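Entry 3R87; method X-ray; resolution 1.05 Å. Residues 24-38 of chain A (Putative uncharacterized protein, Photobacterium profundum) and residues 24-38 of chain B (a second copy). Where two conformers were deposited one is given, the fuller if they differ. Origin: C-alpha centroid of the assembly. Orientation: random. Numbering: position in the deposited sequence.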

# COMPACT_ATOMS: atom_id res chain seq x y z
N VAL A 24 -1.40 -11.31 7.20
CA VAL A 24 -1.61 -9.90 6.90
C VAL A 24 -0.49 -9.08 7.52
O VAL A 24 -0.18 -9.22 8.71
N TYR A 25 0.07 -8.18 6.71
CA TYR A 25 1.09 -7.23 7.10
C TYR A 25 0.46 -6.20 8.04
O TYR A 25 -0.53 -5.54 7.66
N HIS A 26 1.01 -6.02 9.24
CA HIS A 26 0.26 -5.36 10.32
C HIS A 26 -0.21 -3.96 10.04
O HIS A 26 -1.30 -3.59 10.52
N PRO A 27 0.52 -3.08 9.32
CA PRO A 27 -0.01 -1.74 9.07
C PRO A 27 -1.33 -1.74 8.35
O PRO A 27 -2.14 -0.80 8.45
N ASN A 28 -1.62 -2.82 7.60
CA ASN A 28 -2.87 -2.85 6.84
C ASN A 28 -4.10 -2.84 7.73
O ASN A 28 -5.16 -2.40 7.29
N PHE A 29 -3.99 -3.33 8.98
CA PHE A 29 -5.17 -3.32 9.83
C PHE A 29 -5.69 -1.92 10.06
O PHE A 29 -6.92 -1.73 10.20
N LEU A 30 -4.82 -0.91 10.16
CA LEU A 30 -5.32 0.43 10.32
C LEU A 30 -6.06 0.92 9.10
O LEU A 30 -6.97 1.76 9.21
N LYS A 31 -5.69 0.41 7.90
CA LYS A 31 -6.48 0.74 6.71
C LYS A 31 -7.92 0.20 6.86
O LYS A 31 -8.89 0.89 6.52
N TYR A 32 -8.03 -1.07 7.30
CA TYR A 32 -9.35 -1.66 7.42
C TYR A 32 -10.18 -0.90 8.45
O TYR A 32 -11.38 -0.71 8.26
N PHE A 33 -9.54 -0.45 9.54
CA PHE A 33 -10.24 0.33 10.53
C PHE A 33 -10.73 1.64 9.95
O PHE A 33 -11.82 2.09 10.26
N GLU A 34 -9.90 2.28 9.09
CA GLU A 34 -10.30 3.51 8.43
C GLU A 34 -11.55 3.27 7.57
O GLU A 34 -12.50 4.07 7.63
N ARG A 35 -11.55 2.21 6.77
CA ARG A 35 -12.70 1.91 5.93
C ARG A 35 -13.94 1.80 6.79
O ARG A 35 -15.02 2.29 6.46
N ALA A 36 -13.82 1.05 7.89
CA ALA A 36 -14.97 0.76 8.73
C ALA A 36 -15.51 2.05 9.35
O ALA A 36 -16.75 2.19 9.48
N ARG A 37 -14.65 2.97 9.78
CA ARG A 37 -15.13 4.24 10.27
C ARG A 37 -15.88 5.00 9.19
O ARG A 37 -16.90 5.64 9.47
N GLU A 38 -15.38 4.97 7.96
CA GLU A 38 -16.11 5.65 6.88
C GLU A 38 -17.51 5.14 6.72
O GLU A 38 -18.42 5.91 6.47
N VAL B 24 0.67 12.66 4.58
CA VAL B 24 0.90 11.23 4.63
C VAL B 24 -0.30 10.55 5.28
O VAL B 24 -0.75 10.95 6.36
N TYR B 25 -0.77 9.48 4.63
CA TYR B 25 -1.84 8.63 5.10
C TYR B 25 -1.35 7.85 6.32
O TYR B 25 -0.33 7.13 6.21
N HIS B 26 -2.04 7.94 7.45
CA HIS B 26 -1.44 7.55 8.74
C HIS B 26 -0.95 6.13 8.84
O HIS B 26 0.06 5.89 9.52
N PRO B 27 -1.61 5.10 8.25
CA PRO B 27 -1.07 3.74 8.38
C PRO B 27 0.33 3.60 7.84
O PRO B 27 1.11 2.72 8.24
N ASN B 28 0.72 4.49 6.90
CA ASN B 28 2.06 4.36 6.31
C ASN B 28 3.17 4.57 7.33
O ASN B 28 4.26 4.05 7.13
N PHE B 29 2.92 5.32 8.41
CA PHE B 29 3.98 5.52 9.38
C PHE B 29 4.45 4.22 9.98
O PHE B 29 5.66 4.08 10.31
N LEU B 30 3.56 3.25 10.20
CA LEU B 30 4.02 1.98 10.72
C LEU B 30 4.89 1.24 9.74
O LEU B 30 5.77 0.46 10.15
N LYS B 31 4.68 1.46 8.43
CA LYS B 31 5.61 0.88 7.44
C LYS B 31 7.03 1.46 7.63
O LYS B 31 8.02 0.73 7.58
N TYR B 32 7.09 2.80 7.79
CA TYR B 32 8.40 3.42 7.93
C TYR B 32 9.09 2.92 9.20
O TYR B 32 10.30 2.72 9.20
N PHE B 33 8.31 2.73 10.28
CA PHE B 33 8.88 2.20 11.50
C PHE B 33 9.41 0.80 11.29
O PHE B 33 10.46 0.44 11.82
N GLU B 34 8.69 -0.03 10.51
CA GLU B 34 9.15 -1.37 10.19
C GLU B 34 10.49 -1.32 9.45
O GLU B 34 11.42 -2.07 9.81
N ARG B 35 10.61 -0.46 8.45
CA ARG B 35 11.86 -0.35 7.71
C ARG B 35 12.99 -0.02 8.66
O ARG B 35 14.09 -0.57 8.59
N ALA B 36 12.74 0.95 9.54
CA ALA B 36 13.78 1.44 10.43
C ALA B 36 14.22 0.33 11.39
O ALA B 36 15.44 0.23 11.69
N ARG B 37 13.31 -0.49 11.90
CA ARG B 37 13.71 -1.61 12.72
C ARG B 37 14.57 -2.58 11.94
O ARG B 37 15.54 -3.12 12.48
N GLU B 38 14.23 -2.83 10.68
CA GLU B 38 15.07 -3.73 9.88
C GLU B 38 16.49 -3.25 9.78
O GLU B 38 17.41 -4.05 9.82

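No hydrogen bond passes directly between these two stretches; every polar link across the two-fold axis runs through water, and at the axis two lysines bring like charges together, Lys31(A) NZ lying 3.7 Å from Lys31(B) NZ. Both lysines start at m and then run extended, t at every later chi, which carries each amine to the axis, beside its twin.

Near the axis, leucine meets leucine and proline packs against leucine of the other copy. Pro27(A) and Pro27(B) face each other with CA atoms 5.6 Å apart; their CA-to-CB bonds point toward the other copy, and Pro27(A) CG comes within 3.8 Å of Leu30(B) CB. Leu30(A) and Leu30(B), chi1 m and chi2 t, also point toward the other stretch, so that Leu30(A) CD1 meets Leu30(B) CD1 at 3.8 Å. One of two deposited conformers is described for Leu30 and Lys31 in both chains.

Beside these apolar contacts, Tyr25(A) and Tyr25(B) (both t) reach over the partner helix. Tyr25(A) OH sits 3.4 Å from Lys31(B) CG, and the aliphatic parts of Lys31(B) and Glu34(B) line the ring's edge. The hydroxyl donates to water 1 (Tyr25(A) OH to water O, 2.7 Å), which in turn donates to Glu34(B) OE1 at 2.7 Å; water 4 repeats the bridge from Tyr25(B) to Glu34(A).

His26(A) and His26(B) take chi1 p, and although their CA-to-CB bonds point sideways, their ring ends come nearer. The O of water 2 lies 2.8 Å from His26(A) NE2, donates to Leu30(B) O at 2.8 Å and accepts from Arg37(B) NH2 at 2.9 Å. Water 3 serves the symmetric site.

The rule is compact: apolar Pro27 and Leu30 contacts lie near the axis, with the paired Lys31 amines also there, while water links the polar ends of Tyr25 to Glu34 and of His26 to Arg37 across the copies. Phe29 and Tyr32 of both chains point away and leave this surface alone.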

# COMPACT_ATOMS: atom_id res chain seq x y z
CB VAL A 24 -2.99 -9.43 7.37
CG1 VAL A 24 -3.12 -7.92 7.27
CG2 VAL A 24 -4.08 -10.12 6.57
CB TYR A 25 1.66 -6.64 5.79
CG TYR A 25 2.66 -5.54 6.01
CD1 TYR A 25 3.82 -5.75 6.70
CD2 TYR A 25 2.43 -4.27 5.45
CE1 TYR A 25 4.73 -4.64 6.88
CE2 TYR A 25 3.32 -3.21 5.61
CZ TYR A 25 4.44 -3.44 6.35
OH TYR A 25 5.29 -2.35 6.59
CB HIS A 26 0.98 -5.49 11.67
CG HIS A 26 2.23 -4.65 11.78
ND1 HIS A 26 3.45 -5.08 11.35
CD2 HIS A 26 2.41 -3.38 12.24
CE1 HIS A 26 4.32 -4.08 11.53
NE2 HIS A 26 3.76 -3.02 12.04
CB PRO A 27 1.07 -1.05 8.27
CG PRO A 27 2.33 -1.76 8.73
CD PRO A 27 1.91 -3.21 8.82
CB ASN A 28 -2.89 -4.09 5.93
CG ASN A 28 -1.85 -3.99 4.84
OD1 ASN A 28 -1.43 -2.89 4.47
ND2 ASN A 28 -1.39 -5.11 4.34
CB PHE A 29 -4.89 -4.07 11.13
CG PHE A 29 -4.63 -5.51 10.94
CD1 PHE A 29 -5.62 -6.38 10.44
CD2 PHE A 29 -3.40 -6.07 11.23
CE1 PHE A 29 -5.41 -7.71 10.30
CE2 PHE A 29 -3.17 -7.43 11.10
CZ PHE A 29 -4.18 -8.28 10.64
CB LEU A 30 -4.25 1.45 10.73
CG LEU A 30 -3.91 1.54 12.21
CD1 LEU A 30 -2.50 2.24 12.21
CD2 LEU A 30 -5.03 2.16 13.05
CB LYS A 31 -5.84 0.12 5.45
CG LYS A 31 -4.49 0.64 5.16
CD LYS A 31 -3.86 -0.03 3.94
CE LYS A 31 -2.44 0.53 3.68
NZ LYS A 31 -1.97 0.34 2.26
CB TYR A 32 -9.24 -3.11 7.86
CG TYR A 32 -8.31 -3.98 7.01
CD1 TYR A 32 -7.99 -3.67 5.67
CD2 TYR A 32 -7.73 -5.08 7.59
CE1 TYR A 32 -7.06 -4.45 5.00
CE2 TYR A 32 -6.81 -5.88 6.91
CZ TYR A 32 -6.47 -5.53 5.61
OH TYR A 32 -5.51 -6.28 4.99
CB PHE A 33 -9.39 0.54 11.75
CG PHE A 33 -9.15 -0.67 12.61
CD1 PHE A 33 -9.88 -1.85 12.49
CD2 PHE A 33 -8.20 -0.62 13.63
CE1 PHE A 33 -9.72 -2.91 13.35
CE2 PHE A 33 -8.03 -1.71 14.50
CZ PHE A 33 -8.77 -2.86 14.35
CB GLU A 34 -9.13 4.07 7.62
CG GLU A 34 -9.32 5.50 7.18
CD GLU A 34 -10.31 5.71 6.00
OE1 GLU A 34 -10.38 4.89 5.13
OE2 GLU A 34 -10.98 6.76 5.92
CB ARG A 35 -12.50 0.60 5.17
CG ARG A 35 -11.32 0.55 4.24
CD ARG A 35 -11.23 -0.82 3.62
NE ARG A 35 -9.94 -1.04 2.99
CZ ARG A 35 -9.50 -2.21 2.56
NH1 ARG A 35 -10.31 -3.28 2.64
NH2 ARG A 35 -8.27 -2.33 2.12
CB ALA A 36 -14.58 -0.27 9.77
CB ARG A 37 -14.02 5.10 10.85
CG ARG A 37 -13.34 4.52 12.06
CD ARG A 37 -12.40 5.50 12.75
NE ARG A 37 -11.33 5.97 11.87
CZ ARG A 37 -10.16 5.35 11.69
NH1 ARG A 37 -9.86 4.24 12.30
NH2 ARG A 37 -9.25 5.92 10.88
CB GLU A 38 -15.37 5.56 5.54
CG GLU A 38 -14.01 6.22 5.50
CD GLU A 38 -13.59 6.55 4.10
OE1 GLU A 38 -14.43 6.68 3.20
OE2 GLU A 38 -12.38 6.76 3.86
CB VAL B 24 2.20 10.89 5.36
CG1 VAL B 24 2.33 9.40 5.62
CG2 VAL B 24 3.39 11.40 4.57
CB TYR B 25 -2.25 7.75 3.90
CG TYR B 25 -3.30 6.71 4.24
CD1 TYR B 25 -4.52 7.06 4.72
CD2 TYR B 25 -3.02 5.36 4.00
CE1 TYR B 25 -5.47 6.00 5.03
CE2 TYR B 25 -3.93 4.35 4.30
CZ TYR B 25 -5.14 4.72 4.82
OH TYR B 25 -6.01 3.70 5.20
CB HIS B 26 -2.32 7.96 9.92
CG HIS B 26 -3.58 7.15 10.07
ND1 HIS B 26 -4.73 7.46 9.41
CD2 HIS B 26 -3.84 6.02 10.77
CE1 HIS B 26 -5.64 6.52 9.70
NE2 HIS B 26 -5.15 5.61 10.50
CB PRO B 27 -2.05 2.88 7.62
CG PRO B 27 -3.34 3.65 7.75
CD PRO B 27 -2.93 5.09 7.57
CB ASN B 28 2.20 5.36 5.16
CG ASN B 28 1.30 5.00 4.00
OD1 ASN B 28 0.91 3.84 3.84
ND2 ASN B 28 0.92 5.98 3.21
CB PHE B 29 3.56 6.54 10.44
CG PHE B 29 3.35 7.90 9.90
CD1 PHE B 29 4.40 8.64 9.33
CD2 PHE B 29 2.09 8.50 9.90
CE1 PHE B 29 4.23 9.91 8.88
CE2 PHE B 29 1.90 9.78 9.44
CZ PHE B 29 2.97 10.53 8.93
CB LEU B 30 2.89 1.06 11.21
CG LEU B 30 2.37 1.30 12.63
CD1 LEU B 30 0.96 0.60 12.61
CD2 LEU B 30 3.38 0.91 13.71
CB LYS B 31 5.14 1.19 6.00
CG LYS B 31 3.82 0.60 5.67
CD LYS B 31 3.36 0.98 4.27
CE LYS B 31 1.97 0.35 3.97
NZ LYS B 31 1.67 0.21 2.50
CB TYR B 32 8.26 4.93 8.02
CG TYR B 32 7.45 5.57 6.88
CD1 TYR B 32 7.29 4.97 5.63
CD2 TYR B 32 6.82 6.77 7.13
CE1 TYR B 32 6.47 5.56 4.68
CE2 TYR B 32 6.00 7.38 6.18
CZ TYR B 32 5.82 6.74 4.96
OH TYR B 32 4.95 7.32 4.08
CB PHE B 33 7.88 2.26 12.62
CG PHE B 33 7.55 3.63 13.15
CD1 PHE B 33 8.31 4.76 12.86
CD2 PHE B 33 6.49 3.79 14.04
CE1 PHE B 33 8.06 5.98 13.43
CE2 PHE B 33 6.24 5.05 14.60
CZ PHE B 33 7.00 6.14 14.30
CB GLU B 34 8.08 -2.12 9.39
CG GLU B 34 8.30 -3.61 9.31
CD GLU B 34 9.42 -4.06 8.34
OE1 GLU B 34 9.61 -3.46 7.32
OE2 GLU B 34 10.08 -5.09 8.58
CB ARG B 35 11.77 0.76 6.65
CG ARG B 35 10.71 0.58 5.60
CD ARG B 35 10.71 1.77 4.68
NE ARG B 35 9.52 1.83 3.86
CZ ARG B 35 9.15 2.87 3.13
NH1 ARG B 35 9.95 3.93 3.06
NH2 ARG B 35 7.98 2.86 2.53
CB ALA B 36 13.29 2.67 11.15
CB ARG B 37 12.53 -2.33 13.34
CG ARG B 37 11.71 -1.50 14.29
CD ARG B 37 10.68 -2.31 15.07
NE ARG B 37 9.72 -2.98 14.20
CZ ARG B 37 8.59 -2.43 13.74
NH1 ARG B 37 8.23 -1.22 14.05
NH2 ARG B 37 7.78 -3.18 12.97
CB GLU B 38 14.50 -3.95 8.48
CG GLU B 38 13.15 -4.62 8.42
CD GLU B 38 12.90 -5.26 7.09
OE1 GLU B 38 13.84 -5.59 6.35
OE2 GLU B 38 11.72 -5.54 6.75
O HOH W 1 7.73 -2.71 5.59
O HOH W 2 5.75 -1.14 12.46
O HOH W 3 -7.20 3.84 11.09
O HOH W 4 -8.31 3.79 3.85